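Local coordinates for pertussis toxin-like subunit ArtA (Escherichia coli, PDB 4Z9D), which probably transfers ADP-ribose from NAD to trimeric G proteins, as the enzymatic A subunit of a pertussis-like AB5 toxin, at residues T54-E59 with E115-V120; R81-N86 with G127-E132; Q92-Y97 with P165-Q170. The protein carries 2 engineered substitutions. All blocks are in the same frame, centred on the assembly; numbering follows the deposited sequence.

Interaction 1: residues T54-E59 with E115-V120. Engineered in segment 115-120: D116 (natural residue Gln), D118 (natural residue Glu).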
loop_
_atom_site.group_PDB
_atom_site.type_symbol
_atom_site.label_atom_id
_atom_site.label_comp_id
_atom_site.label_asym_id
_atom_site.label_seq_id
_atom_site.Cartn_x
_atom_site.Cartn_y
_atom_site.Cartn_z
ATOM N N THR A 54 -3.773 -1.712 0.257
ATOM C CA THR A 54 -4.982 -2.174 -0.415
ATOM C C THR A 54 -5.995 -2.611 0.628
ATOM O O THR A 54 -5.620 -3.086 1.704
ATOM C CB THR A 54 -4.703 -3.369 -1.375
ATOM O OG1 THR A 54 -5.936 -3.854 -1.935
ATOM C CG2 THR A 54 -4.034 -4.515 -0.615
ATOM N N THR A 55 -7.277 -2.453 0.318
ATOM C CA THR A 55 -8.322 -2.911 1.231
ATOM C C THR A 55 -8.540 -4.415 1.124
ATOM O O THR A 55 -9.202 -5.016 1.977
ATOM C CB THR A 55 -9.665 -2.227 0.962
ATOM O OG1 THR A 55 -10.058 -2.456 -0.397
ATOM C CG2 THR A 55 -9.571 -0.725 1.236
ATOM N N SER A 56 -8.001 -5.011 0.065
ATOM C CA SER A 56 -8.309 -6.394 -0.299
ATOM C C SER A 56 -7.268 -7.434 0.134
ATOM O O SER A 56 -6.136 -7.444 -0.353
ATOM C CB SER A 56 -8.515 -6.473 -1.814
ATOM O OG SER A 56 -8.578 -7.811 -2.276
ATOM N N LEU A 57 -7.672 -8.314 1.046
ATOM C CA LEU A 57 -6.844 -9.420 1.498
ATOM C C LEU A 57 -6.471 -10.318 0.322
ATOM O O LEU A 57 -5.325 -10.759 0.185
ATOM C CB LEU A 57 -7.597 -10.238 2.550
ATOM C CG LEU A 57 -6.925 -11.528 3.018
ATOM C CD1 LEU A 57 -5.647 -11.208 3.786
ATOM C CD2 LEU A 57 -7.867 -12.382 3.861
ATOM N N ILE A 58 -7.442 -10.528 -0.554
ATOM C CA ILE A 58 -7.238 -11.368 -1.725
ATOM C C ILE A 58 -6.132 -10.790 -2.587
ATOM O O ILE A 58 -5.255 -11.524 -3.058
ATOM C CB ILE A 58 -8.535 -11.510 -2.542
ATOM C CG1 ILE A 58 -9.483 -12.461 -1.814
ATOM C CG2 ILE A 58 -8.228 -12.014 -3.953
ATOM C CD1 ILE A 58 -10.926 -12.355 -2.244
ATOM N N GLU A 59 -6.166 -9.471 -2.783
ATOM C CA GLU A 59 -5.124 -8.783 -3.537
ATOM C C GLU A 59 -3.738 -8.922 -2.923
ATOM O O GLU A 59 -2.754 -8.974 -3.657
ATOM C CB GLU A 59 -5.447 -7.291 -3.707
ATOM C CG GLU A 59 -6.521 -7.011 -4.764
ATOM C CD GLU A 59 -6.741 -5.522 -5.024
ATOM O OE1 GLU A 59 -6.064 -4.697 -4.369
ATOM O OE2 GLU A 59 -7.587 -5.186 -5.891
ATOM N N GLU A 115 -11.212 -2.435 -9.576
ATOM C CA GLU A 115 -11.862 -2.963 -8.381
ATOM C C GLU A 115 -11.823 -1.967 -7.224
ATOM O O GLU A 115 -12.406 -2.214 -6.172
ATOM C CB GLU A 115 -11.209 -4.287 -7.987
ATOM C CG GLU A 115 -11.856 -5.490 -8.650
ATOM C CD GLU A 115 -11.016 -6.738 -8.499
ATOM O OE1 GLU A 115 -9.922 -6.779 -9.109
ATOM O OE2 GLU A 115 -11.440 -7.672 -7.781
ATOM N N ASP A 116 -11.148 -0.841 -7.441
ATOM C CA ASP A 116 -11.135 0.273 -6.488
ATOM C C ASP A 116 -10.680 -0.053 -5.066
ATOM O O ASP A 116 -11.188 0.527 -4.105
ATOM C CB ASP A 116 -12.535 0.888 -6.405
ATOM C CG ASP A 116 -12.986 1.487 -7.714
ATOM O OD1 ASP A 116 -12.116 1.868 -8.535
ATOM O OD2 ASP A 116 -14.216 1.559 -7.926
ATOM N N ASN A 117 -9.694 -0.926 -4.922
ATOM C CA ASN A 117 -9.176 -1.251 -3.592
ATOM C C ASN A 117 -7.901 -0.506 -3.224
ATOM O O ASN A 117 -7.399 -0.646 -2.111
ATOM C CB ASN A 117 -8.937 -2.748 -3.494
ATOM C CG ASN A 117 -10.207 -3.537 -3.684
ATOM O OD1 ASN A 117 -11.254 -3.176 -3.144
ATOM N ND2 ASN A 117 -10.141 -4.587 -4.491
ATOM N N ASP A 118 -7.376 0.288 -4.149
ATOM C CA ASP A 118 -6.134 1.006 -3.874
ATOM C C ASP A 118 -6.336 2.213 -2.981
ATOM O O ASP A 118 -7.230 3.031 -3.211
ATOM C CB ASP A 118 -5.458 1.455 -5.167
ATOM C CG ASP A 118 -5.000 0.293 -6.016
ATOM O OD1 ASP A 118 -3.953 -0.294 -5.663
ATOM O OD2 ASP A 118 -5.665 -0.024 -7.031
ATOM N N ILE A 119 -5.477 2.310 -1.971
ATOM C CA ILE A 119 -5.463 3.439 -1.051
ATOM C C ILE A 119 -4.003 3.818 -0.834
ATOM O O ILE A 119 -3.159 2.943 -0.635
ATOM C CB ILE A 119 -6.159 3.110 0.278
ATOM C CG1 ILE A 119 -7.674 2.998 0.056
ATOM C CG2 ILE A 119 -5.873 4.181 1.312
ATOM C CD1 ILE A 119 -8.430 2.623 1.276
ATOM N N VAL A 120 -3.671 5.101 -0.920
ATOM C CA VAL A 120 -2.298 5.498 -0.634
ATOM C C VAL A 120 -2.235 6.325 0.637
ATOM O O VAL A 120 -3.137 7.110 0.908
ATOM C CB VAL A 120 -1.661 6.309 -1.788
ATOM C CG1 VAL A 120 -1.578 5.451 -3.056
ATOM C CG2 VAL A 120 -2.458 7.563 -2.072
HETATM O O HOH W 1 -12.170 -0.500 -1.015
HETATM O O HOH W 2 -7.990 -2.124 -6.896
#
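T55 and N117 join antiparallel strands 50-54 and 118-122 beside the bound NAD: N117 O takes T55 N on an in-plane lone pair (3.0 Å), next to the non-hydrogen-bonded pair T54-D118. By family, the end of strand 50-54 probably corresponds to the Ser-Thr-Ser-type segment of pertussis- and cholera-like ADP-ribosyltransferases, and 115-120 to the end of the ARTT loop, whose natural Gln-x-Glu is here D116 and D118, both engineered. D118 touches the NAD, and the side chain of T54 lies about 4 Å from it. N117 ND2 donates almost straight, at 173°, to E59 OE2 (3.0 Å), the partner lying in the amide plane but ND2 well above the carboxylate plane. E59 is held by its other oxygen too: T54 OG1, anti to its backbone N (chi1 176°), gives its proton to E59 OE1 at 2.6 Å. The same hydroxyl accepts from S56 N, closing an ST turn, while S56 OG N-caps helix 57-68 by accepting from E59 N (3.0 Å). One threonine hydroxyl thus links the turn to the carboxylate that accepts from N117 ND2. E115 OE1 lies 4.3 Å from E59 OE2, so some mutual repulsion is likely. The backbone N-H of N117 donates to a water, N117 N to the water O 2.9 Å, which also lies by E59 OE2 and D118 OD2.

Interaction 2: residues R81-N86 with G127-E132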
loop_
_atom_site.group_PDB
_atom_site.type_symbol
_atom_site.label_atom_id
_atom_site.label_comp_id
_atom_site.label_asym_id
_atom_site.label_seq_id
_atom_site.Cartn_x
_atom_site.Cartn_y
_atom_site.Cartn_z
ATOM N N ARG A 81 -1.480 -5.424 8.702
ATOM C CA ARG A 81 -2.818 -4.851 8.768
ATOM C C ARG A 81 -2.724 -3.504 9.442
ATOM O O ARG A 81 -2.095 -3.377 10.487
ATOM C CB ARG A 81 -3.793 -5.745 9.534
ATOM C CG ARG A 81 -5.229 -5.307 9.289
ATOM C CD ARG A 81 -6.222 -5.938 10.253
ATOM N NE ARG A 81 -6.083 -7.386 10.375
ATOM C CZ ARG A 81 -7.001 -8.271 9.993
ATOM N NH1 ARG A 81 -8.135 -7.871 9.427
ATOM N NH2 ARG A 81 -6.781 -9.566 10.175
ATOM N N ILE A 82 -3.354 -2.497 8.847
ATOM C CA ILE A 82 -3.133 -1.119 9.272
ATOM C C ILE A 82 -4.433 -0.357 9.454
ATOM O O ILE A 82 -5.305 -0.411 8.599
ATOM C CB ILE A 82 -2.268 -0.356 8.235
ATOM C CG1 ILE A 82 -0.997 -1.137 7.877
ATOM C CG2 ILE A 82 -1.930 1.075 8.713
ATOM C CD1 ILE A 82 -0.316 -0.629 6.606
ATOM N N ARG A 83 -4.570 0.369 10.566
ATOM C CA ARG A 83 -5.708 1.267 10.709
ATOM C C ARG A 83 -5.492 2.513 9.859
ATOM O O ARG A 83 -4.466 3.189 9.966
ATOM C CB ARG A 83 -5.941 1.655 12.172
ATOM C CG ARG A 83 -6.987 2.756 12.344
ATOM C CD ARG A 83 -7.397 2.903 13.806
ATOM N NE ARG A 83 -6.270 3.300 14.648
ATOM C CZ ARG A 83 -5.754 4.530 14.695
ATOM N NH1 ARG A 83 -6.254 5.498 13.932
ATOM N NH2 ARG A 83 -4.734 4.793 15.501
ATOM N N ALA A 84 -6.444 2.789 8.976
ATOM C CA ALA A 84 -6.353 3.954 8.102
ATOM C C ALA A 84 -6.913 5.173 8.814
ATOM O O ALA A 84 -7.808 5.056 9.655
ATOM C CB ALA A 84 -7.109 3.718 6.795
ATOM N N ASN A 85 -6.363 6.335 8.501
ATOM C CA ASN A 85 -6.916 7.598 8.994
ATOM C C ASN A 85 -6.780 8.661 7.905
ATOM O O ASN A 85 -6.712 8.312 6.729
ATOM C CB ASN A 85 -6.259 8.021 10.314
ATOM C CG ASN A 85 -4.760 8.157 10.222
ATOM O OD1 ASN A 85 -4.187 8.266 9.135
ATOM N ND2 ASN A 85 -4.103 8.171 11.385
ATOM N N ASN A 86 -6.785 9.944 8.271
ATOM C CA ASN A 86 -6.853 11.002 7.257
ATOM C C ASN A 86 -5.561 11.155 6.438
ATOM O O ASN A 86 -5.489 11.965 5.520
ATOM C CB ASN A 86 -7.211 12.344 7.898
ATOM C CG ASN A 86 -8.671 12.428 8.336
ATOM O OD1 ASN A 86 -9.066 13.404 8.975
ATOM N ND2 ASN A 86 -9.479 11.424 7.981
ATOM N N GLY A 127 3.980 3.620 13.385
ATOM C CA GLY A 127 3.943 2.278 13.936
ATOM C C GLY A 127 2.692 2.008 14.745
ATOM O O GLY A 127 2.154 0.896 14.719
ATOM N N GLU A 128 2.211 3.036 15.441
ATOM C CA GLU A 128 1.022 2.925 16.273
ATOM C C GLU A 128 -0.259 2.626 15.481
ATOM O O GLU A 128 -1.259 2.204 16.060
ATOM C CB GLU A 128 0.853 4.199 17.109
ATOM C CG GLU A 128 1.755 4.188 18.339
ATOM C CD GLU A 128 1.778 5.507 19.095
ATOM O OE1 GLU A 128 2.107 5.477 20.306
ATOM O OE2 GLU A 128 1.483 6.566 18.488
ATOM N N ASN A 129 -0.235 2.848 14.167
ATOM C CA ASN A 129 -1.375 2.514 13.316
ATOM C C ASN A 129 -1.397 1.049 12.896
ATOM O O ASN A 129 -2.386 0.567 12.346
ATOM C CB ASN A 129 -1.368 3.359 12.043
ATOM C CG ASN A 129 -1.862 4.751 12.279
ATOM O OD1 ASN A 129 -1.235 5.517 13.006
ATOM N ND2 ASN A 129 -2.988 5.101 11.661
ATOM N N ILE A 130 -0.294 0.349 13.117
ATOM C CA ILE A 130 -0.169 -1.002 12.597
ATOM C C ILE A 130 -0.638 -2.015 13.626
ATOM O O ILE A 130 -0.103 -2.100 14.731
ATOM C CB ILE A 130 1.269 -1.287 12.152
ATOM C CG1 ILE A 130 1.679 -0.250 11.094
ATOM C CG2 ILE A 130 1.391 -2.697 11.571
ATOM C CD1 ILE A 130 3.171 -0.125 10.899
ATOM N N VAL A 131 -1.647 -2.786 13.242
ATOM C CA VAL A 131 -2.306 -3.722 14.134
ATOM C C VAL A 131 -1.471 -4.967 14.366
ATOM O O VAL A 131 -1.317 -5.424 15.506
ATOM C CB VAL A 131 -3.691 -4.125 13.567
ATOM C CG1 VAL A 131 -4.390 -5.133 14.466
ATOM C CG2 VAL A 131 -4.556 -2.887 13.404
ATOM N N GLU A 132 -0.950 -5.525 13.276
ATOM C CA GLU A 132 -0.339 -6.843 13.322
ATOM C C GLU A 132 0.416 -7.143 12.037
ATOM O O GLU A 132 0.306 -6.419 11.042
ATOM C CB GLU A 132 -1.417 -7.919 13.582
ATOM C CG GLU A 132 -2.474 -8.006 12.482
ATOM C CD GLU A 132 -3.658 -8.902 12.844
ATOM O OE1 GLU A 132 -4.471 -9.190 11.935
ATOM O OE2 GLU A 132 -3.780 -9.311 14.024
#
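A beta bulge marks this contact, where strands 77-83 and 130-139 run antiparallel as the two central strands of the four-stranded sheet. The register slips by one between R81 and I82: R81 N donates to E132 O, while R81 O accepts from V131 N at 2.9 Å. One residue on, I82 and I130 form a non-hydrogen-bonded pair, with their CG1 atoms 4.3 Å apart on the face that F23 helps to cover. R81 and E132 occupy the other face, their side chains side by side and pointing the same way. The R81 chain bends at chi3 (-49°), and NE and NH2 both converge on E132 OE1 in a salt bridge, each at 2.9 Å. That oxygen lies at the edge of the guanidinium, near its plane, whereas the carboxylate itself is turned 61° from the guanidinium. NH2 meets the oxygen nearly along its C-O axis, and NE comes from above the carboxylate plane. The R83 guanidinium finds its partners outside the two strands, T161 OG1 and V157 O, and N129 ND2 lies over one face, toward its rim. N129, at the end of the 3-10 turn 127-129, finishes the pairing twice over. Its carbonyl O takes R83 N at 2.8 Å, and its ND2 donates to R83 O at 3.0 Å, the bond practically straight at 178°.

Interaction 3: residues Q92-Y97 with P165-Q170; sequences QPSVNY and PGVIPQ
S94 and I168 meet through one well-aligned hydrogen bond: I168 N donates to S94 OG at 2.9 Å, with an angle of 174° at the hydrogen. The hydroxyl also gives its proton to a water (S94 OG to the water O 2.7 Å), and that water donates in turn to G166 O, so a single serine holds the incoming backbone at two points, once directly and once through the water. With OG anti to its carbonyl carbon (chi1 -69°), S94 turns the hydroxyl to where I168 curls round it, and I168 CG1 comes as near as 3.3 Å to OG. Beside this polar centre the ring of P93 lies against the chain, its CB 3.7 Å from G166 O and its CG at the same distance from P165 O. Next to it V167 packs on the helix, CG2 against P93 O and Y97 CB, while CG1 lies 4.0 Å from Y97 CD2, the two side chains crossing at about a right angle. Further out, Y97 OH is hydrogen-bonded to R101 NH2, which would hold the ring. Within the loop, G166 N is held by N164 OD1, and a bound sodium ion lies about 4 Å from G166. The contact therefore packs residues 165-168, which come after the last strand 144-152, against the first turns of helix 92-100. Helix 32-37 meets both S94 and I168 through L32, and Y89 of strand 88-90 packs on I168 and P169.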
loop_
_atom_site.group_PDB
_atom_site.type_symbol
_atom_site.label_atom_id
_atom_site.label_comp_id
_atom_site.label_asym_id
_atom_site.label_seq_id
_atom_site.Cartn_x
_atom_site.Cartn_y
_atom_site.Cartn_z
ATOM N N GLN A 92 -9.456 7.057 -6.263
ATOM C CA GLN A 92 -10.436 7.423 -7.283
ATOM C C GLN A 92 -10.748 8.936 -7.402
ATOM O O GLN A 92 -10.809 9.452 -8.516
ATOM C CB GLN A 92 -11.731 6.637 -7.039
ATOM C CG GLN A 92 -12.802 6.832 -8.082
ATOM C CD GLN A 92 -14.017 5.950 -7.811
ATOM O OE1 GLN A 92 -14.057 4.790 -8.223
ATOM N NE2 GLN A 92 -15.012 6.500 -7.115
ATOM N N PRO A 93 -10.964 9.653 -6.275
ATOM C CA PRO A 93 -11.222 11.091 -6.422
ATOM C C PRO A 93 -10.062 11.827 -7.080
ATOM O O PRO A 93 -10.265 12.810 -7.810
ATOM C CB PRO A 93 -11.411 11.567 -4.976
ATOM C CG PRO A 93 -11.896 10.342 -4.259
ATOM C CD PRO A 93 -11.122 9.219 -4.874
ATOM N N SER A 94 -8.848 11.363 -6.814
ATOM C CA SER A 94 -7.680 12.013 -7.404
ATOM C C SER A 94 -7.562 11.659 -8.878
ATOM O O SER A 94 -7.223 12.515 -9.699
ATOM C CB SER A 94 -6.407 11.635 -6.656
ATOM O OG SER A 94 -6.416 12.205 -5.357
ATOM N N VAL A 95 -7.858 10.411 -9.218
ATOM C CA VAL A 95 -7.834 9.993 -10.619
ATOM C C VAL A 95 -8.883 10.791 -11.408
ATOM O O VAL A 95 -8.628 11.225 -12.532
ATOM C CB VAL A 95 -8.072 8.470 -10.755
ATOM C CG1 VAL A 95 -8.440 8.098 -12.186
ATOM C CG2 VAL A 95 -6.828 7.694 -10.290
ATOM N N ASN A 96 -10.051 10.998 -10.807
ATOM C CA ASN A 96 -11.087 11.823 -11.430
ATOM C C ASN A 96 -10.638 13.276 -11.602
ATOM O O ASN A 96 -10.927 13.910 -12.613
ATOM C CB ASN A 96 -12.385 11.775 -10.628
ATOM C CG ASN A 96 -13.075 10.422 -10.713
ATOM O OD1 ASN A 96 -12.694 9.562 -11.513
ATOM N ND2 ASN A 96 -14.110 10.233 -9.894
ATOM N N TYR A 97 -9.988 13.822 -10.582
ATOM C CA TYR A 97 -9.455 15.173 -10.667
ATOM C C TYR A 97 -8.383 15.322 -11.751
ATOM O O TYR A 97 -8.428 16.250 -12.548
ATOM C CB TYR A 97 -8.905 15.595 -9.310
ATOM C CG TYR A 97 -8.181 16.923 -9.326
ATOM C CD1 TYR A 97 -8.889 18.112 -9.327
ATOM C CD2 TYR A 97 -6.789 16.983 -9.282
ATOM C CE1 TYR A 97 -8.231 19.346 -9.321
ATOM C CE2 TYR A 97 -6.118 18.205 -9.260
ATOM C CZ TYR A 97 -6.852 19.384 -9.287
ATOM O OH TYR A 97 -6.215 20.604 -9.273
ATOM N N PRO A 165 -11.718 11.503 2.432
ATOM C CA PRO A 165 -12.554 11.149 1.282
ATOM C C PRO A 165 -12.248 11.973 0.031
ATOM O O PRO A 165 -12.876 11.748 -1.008
ATOM C CB PRO A 165 -13.974 11.437 1.787
ATOM C CG PRO A 165 -13.787 12.598 2.699
ATOM C CD PRO A 165 -12.441 12.358 3.388
ATOM N N GLY A 166 -11.298 12.901 0.122
ATOM C CA GLY A 166 -11.128 13.884 -0.930
ATOM C C GLY A 166 -9.972 13.668 -1.889
ATOM O O GLY A 166 -9.430 12.566 -2.020
ATOM N N VAL A 167 -9.613 14.739 -2.584
ATOM C CA VAL A 167 -8.488 14.722 -3.512
ATOM C C VAL A 167 -7.173 14.882 -2.764
ATOM O O VAL A 167 -7.090 15.632 -1.799
ATOM C CB VAL A 167 -8.636 15.840 -4.569
ATOM C CG1 VAL A 167 -7.417 15.881 -5.534
ATOM C CG2 VAL A 167 -9.947 15.652 -5.337
ATOM N N ILE A 168 -6.153 14.147 -3.186
ATOM C CA ILE A 168 -4.813 14.335 -2.628
ATOM C C ILE A 168 -4.280 15.742 -2.924
ATOM O O ILE A 168 -4.239 16.164 -4.079
ATOM C CB ILE A 168 -3.839 13.308 -3.194
ATOM C CG1 ILE A 168 -4.294 11.883 -2.864
ATOM C CG2 ILE A 168 -2.423 13.588 -2.712
ATOM C CD1 ILE A 168 -3.565 10.837 -3.704
ATOM N N PRO A 169 -3.886 16.483 -1.876
ATOM C CA PRO A 169 -3.383 17.843 -2.080
ATOM C C PRO A 169 -2.008 17.855 -2.731
ATOM O O PRO A 169 -1.284 16.857 -2.668
ATOM C CB PRO A 169 -3.327 18.433 -0.663
ATOM C CG PRO A 169 -3.486 17.305 0.262
ATOM C CD PRO A 169 -4.129 16.173 -0.458
ATOM N N GLN A 170 -1.680 18.970 -3.367
ATOM C CA GLN A 170 -0.357 19.193 -3.939
ATOM C C GLN A 170 0.037 18.124 -4.963
ATOM O O GLN A 170 1.214 17.761 -5.072
ATOM C CB GLN A 170 0.702 19.269 -2.820
ATOM C CG GLN A 170 0.503 20.442 -1.840
ATOM C CD GLN A 170 -0.085 20.034 -0.494
ATOM O OE1 GLN A 170 0.168 18.932 0.001
ATOM N NE2 GLN A 170 -0.876 20.931 0.111
HETATM O O HOH W 3 -8.064 10.765 -3.734
#

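How the interactions relate
From the N terminus the first halves of the contacts come in order, 54-59, 81-86 and 92-97, and their partners follow in the same order, 115-120, 127-132 and 165-170. Each loop therefore closes after the next has opened: all three cross and none nests. Interaction 1 joins strand 50-54 and helix 57-68 to strand 118-122 beside NAD; interaction 2 closes the middle of the four-stranded sheet; interaction 3 brings the chain beyond strand 144-152 back to helix 92-100. Interactions 1 and 3 touch, V120 CG2 lying 3.8 Å from I168 CD1, while interaction 2 stays about 6 Å from either at the nearest atoms.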